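Local coordinates for protein aldo-keto reductase family 1 member C1 (Caenorhabditis elegans, PDB 1QWK) that probably acts as an NADPH-dependent aldose reductase of the aldo-keto reductase family, at residues 153-157 with 158-162. Residues are numbered along the deposited sequence; the frame is centred on the assembly and turned at random.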
ATOM      1  N   SER A 153       6.330   6.255   2.389  1.00 15.17           N
ATOM      2  CA  SER A 153       5.935   5.647   1.127  1.00 15.88           C
ATOM      3  C   SER A 153       6.659   6.362  -0.004  1.00 16.19           C
ATOM      4  O   SER A 153       6.762   7.586  -0.010  1.00 15.14           O
ATOM      5  CB  SER A 153       4.421   5.756   0.922  1.00 16.68           C
ATOM      6  OG  SER A 153       4.017   5.025  -0.234  1.00 16.34           O
ATOM      7  N   ASN A 154       7.174   5.592  -0.952  1.00 15.96           N
ATOM      8  CA  ASN A 154       7.879   6.161  -2.100  1.00 16.94           C
ATOM      9  C   ASN A 154       9.177   6.892  -1.738  1.00 16.24           C
ATOM     10  O   ASN A 154       9.584   7.825  -2.431  1.00 16.13           O
ATOM     11  CB  ASN A 154       6.948   7.108  -2.859  1.00 16.16           C
ATOM     12  CG  ASN A 154       5.668   6.425  -3.308  1.00 18.33           C
ATOM     13  OD1 ASN A 154       4.562   6.846  -2.956  1.00 18.68           O
ATOM     14  ND2 ASN A 154       5.815   5.356  -4.084  1.00 14.84           N
ATOM     15  N   TRP A 155       9.806   6.477  -0.644  1.00 16.22           N
ATOM     16  CA  TRP A 155      11.076   7.049  -0.213  1.00 16.37           C
ATOM     17  C   TRP A 155      12.157   6.080  -0.683  1.00 16.76           C
ATOM     18  O   TRP A 155      11.893   4.879  -0.809  1.00 16.89           O
ATOM     19  CB  TRP A 155      11.147   7.129   1.312  1.00 15.93           C
ATOM     20  CG  TRP A 155      10.382   8.256   1.952  1.00 14.39           C
ATOM     21  CD1 TRP A 155       9.145   8.727   1.600  1.00 16.07           C
ATOM     22  CD2 TRP A 155      10.779   8.998   3.115  1.00 16.45           C
ATOM     23  NE1 TRP A 155       8.751   9.713   2.480  1.00 15.02           N
ATOM     24  CE2 TRP A 155       9.736   9.901   3.414  1.00 15.19           C
ATOM     25  CE3 TRP A 155      11.917   8.985   3.935  1.00 17.05           C
ATOM     26  CZ2 TRP A 155       9.794  10.786   4.501  1.00 16.96           C
ATOM     27  CZ3 TRP A 155      11.977   9.865   5.020  1.00 15.83           C
ATOM     28  CH2 TRP A 155      10.919  10.756   5.290  1.00 17.41           C
ATOM     29  N   ASN A 156      13.366   6.576  -0.944  1.00 17.75           N
ATOM     30  CA  ASN A 156      14.435   5.665  -1.345  1.00 16.76           C
ATOM     31  C   ASN A 156      15.247   5.291  -0.102  1.00 17.73           C
ATOM     32  O   ASN A 156      15.026   5.846   0.974  1.00 17.43           O
ATOM     33  CB  ASN A 156      15.338   6.270  -2.441  1.00 17.78           C
ATOM     34  CG  ASN A 156      16.063   7.529  -2.004  1.00 16.53           C
ATOM     35  OD1 ASN A 156      16.603   7.606  -0.907  1.00 17.64           O
ATOM     36  ND2 ASN A 156      16.096   8.522  -2.888  1.00 17.45           N
ATOM     37  N   ASN A 157      16.168   4.343  -0.245  1.00 18.03           N
ATOM     38  CA  ASN A 157      16.974   3.879   0.880  1.00 18.58           C
ATOM     39  C   ASN A 157      17.754   4.979   1.591  1.00 18.00           C
ATOM     40  O   ASN A 157      17.834   4.986   2.819  1.00 17.38           O
ATOM     41  CB  ASN A 157      17.953   2.794   0.433  1.00 20.14           C
ATOM     42  CG  ASN A 157      17.256   1.540  -0.060  1.00 22.32           C
ATOM     43  OD1 ASN A 157      16.038   1.395   0.067  1.00 21.38           O
ATOM     44  ND2 ASN A 157      18.033   0.619  -0.621  1.00 23.00           N
ATOM     45  N   ASP A 158      18.336   5.899   0.828  1.00 19.61           N
ATOM     46  CA  ASP A 158      19.119   6.979   1.419  1.00 21.12           C
ATOM     47  C   ASP A 158      18.262   7.903   2.275  1.00 20.11           C
ATOM     48  O   ASP A 158      18.698   8.363   3.331  1.00 20.33           O
ATOM     49  CB  ASP A 158      19.825   7.790   0.328  1.00 25.46           C
ATOM     50  CG  ASP A 158      20.826   6.964  -0.453  1.00 31.53           C
ATOM     51  OD1 ASP A 158      21.646   6.266   0.182  1.00 35.55           O
ATOM     52  OD2 ASP A 158      20.798   7.013  -1.701  1.00 39.21           O
ATOM     53  N   GLN A 159      17.040   8.170   1.822  1.00 18.40           N
ATOM     54  CA  GLN A 159      16.133   9.037   2.567  1.00 16.45           C
ATOM     55  C   GLN A 159      15.713   8.355   3.866  1.00 16.63           C
ATOM     56  O   GLN A 159      15.638   8.993   4.921  1.00 17.21           O
ATOM     57  CB  GLN A 159      14.909   9.391   1.709  1.00 16.32           C
ATOM     58  CG  GLN A 159      15.276  10.270   0.507  1.00 13.68           C
ATOM     59  CD  GLN A 159      14.132  10.479  -0.463  1.00 16.70           C
ATOM     60  OE1 GLN A 159      13.484   9.521  -0.888  1.00 16.34           O
ATOM     61  NE2 GLN A 159      13.896  11.730  -0.844  1.00 16.93           N
ATOM     62  N   ILE A 160      15.443   7.056   3.800  1.00 16.96           N
ATOM     63  CA  ILE A 160      15.062   6.330   5.004  1.00 16.83           C
ATOM     64  C   ILE A 160      16.234   6.313   5.986  1.00 17.43           C
ATOM     65  O   ILE A 160      16.045   6.500   7.191  1.00 19.15           O
ATOM     66  CB  ILE A 160      14.619   4.890   4.680  1.00 16.19           C
ATOM     67  CG1 ILE A 160      13.325   4.941   3.865  1.00 15.16           C
ATOM     68  CG2 ILE A 160      14.414   4.097   5.973  1.00 17.60           C
ATOM     69  CD1 ILE A 160      12.821   3.584   3.391  1.00 17.06           C
ATOM     70  N   SER A 161      17.446   6.100   5.475  1.00 17.27           N
ATOM     71  CA  SER A 161      18.631   6.082   6.332  1.00 18.77           C
ATOM     72  C   SER A 161      18.810   7.427   7.035  1.00 19.17           C
ATOM     73  O   SER A 161      19.190   7.476   8.203  1.00 19.41           O
ATOM     74  CB  SER A 161      19.889   5.771   5.513  1.00 20.91           C
ATOM     75  OG  SER A 161      19.860   4.454   5.007  1.00 24.91           O
ATOM     76  N   ARG A 162      18.543   8.516   6.319  1.00 18.97           N
ATOM     77  CA  ARG A 162      18.680   9.846   6.902  1.00 18.23           C
ATOM     78  C   ARG A 162      17.671  10.040   8.028  1.00 19.48           C
ATOM     79  O   ARG A 162      17.960  10.709   9.023  1.00 20.15           O
ATOM     80  CB  ARG A 162      18.504  10.915   5.824  1.00 19.81           C
ATOM     81  CG  ARG A 162      19.693  11.017   4.871  1.00 19.23           C
ATOM     82  CD  ARG A 162      19.329  11.770   3.600  1.00 21.53           C
ATOM     83  NE  ARG A 162      18.814  13.108   3.860  1.00 21.22           N
ATOM     84  CZ  ARG A 162      18.088  13.804   2.991  1.00 22.05           C
ATOM     85  NH1 ARG A 162      17.796  13.280   1.805  1.00 21.98           N
ATOM     86  NH2 ARG A 162      17.642  15.012   3.311  1.00 22.39           N
TER
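The side chain of N156 crosses that of Q159 at about a right angle, its amide lying against CG and CD of the glutamine with the two amide planes 29° apart. Together they form a capping box at the N-terminus of helix 157-164. OD1 of N156 accepts the backbone N-H of Q159 (N to OD1 2.8 Å), and OE1 of Q159 in turn accepts the N-H of N156 (N to OE1 2.9 Å), in the carbonyl plane and on a lone pair. With CG of N156 between its backbone N and carbonyl carbon (chi1 62°), the short side chain folds back so that OD1 faces the N-H of Q159. Replaced by alanine, the cap residue would lose its OD1, and the N-H of Q159 would probably be left without its side-chain acceptor, the start of the helix less firmly fixed. The helix's main-chain bonds start at the cap itself: N156 O takes the N-H of I160 (N to O 3.1 Å), and N157 O that of S161 (2.9 Å). The W155 indole, inclined 50° to the Q159 amide, brings CE3 to within 3.8 Å of Q159 CB, while W155 CB meets I160 CG1 at 4.0 Å. N156 ND2 and Q159 NE2 bond to the carbonyls of A311 and E309, tying the C-terminal segment to this corner. The turn thus leads from barrel strand 150-153 into helix 157-164, with W155 and Q159 against V131 of helix 131-143 and I160 against F190 of helix 185-193.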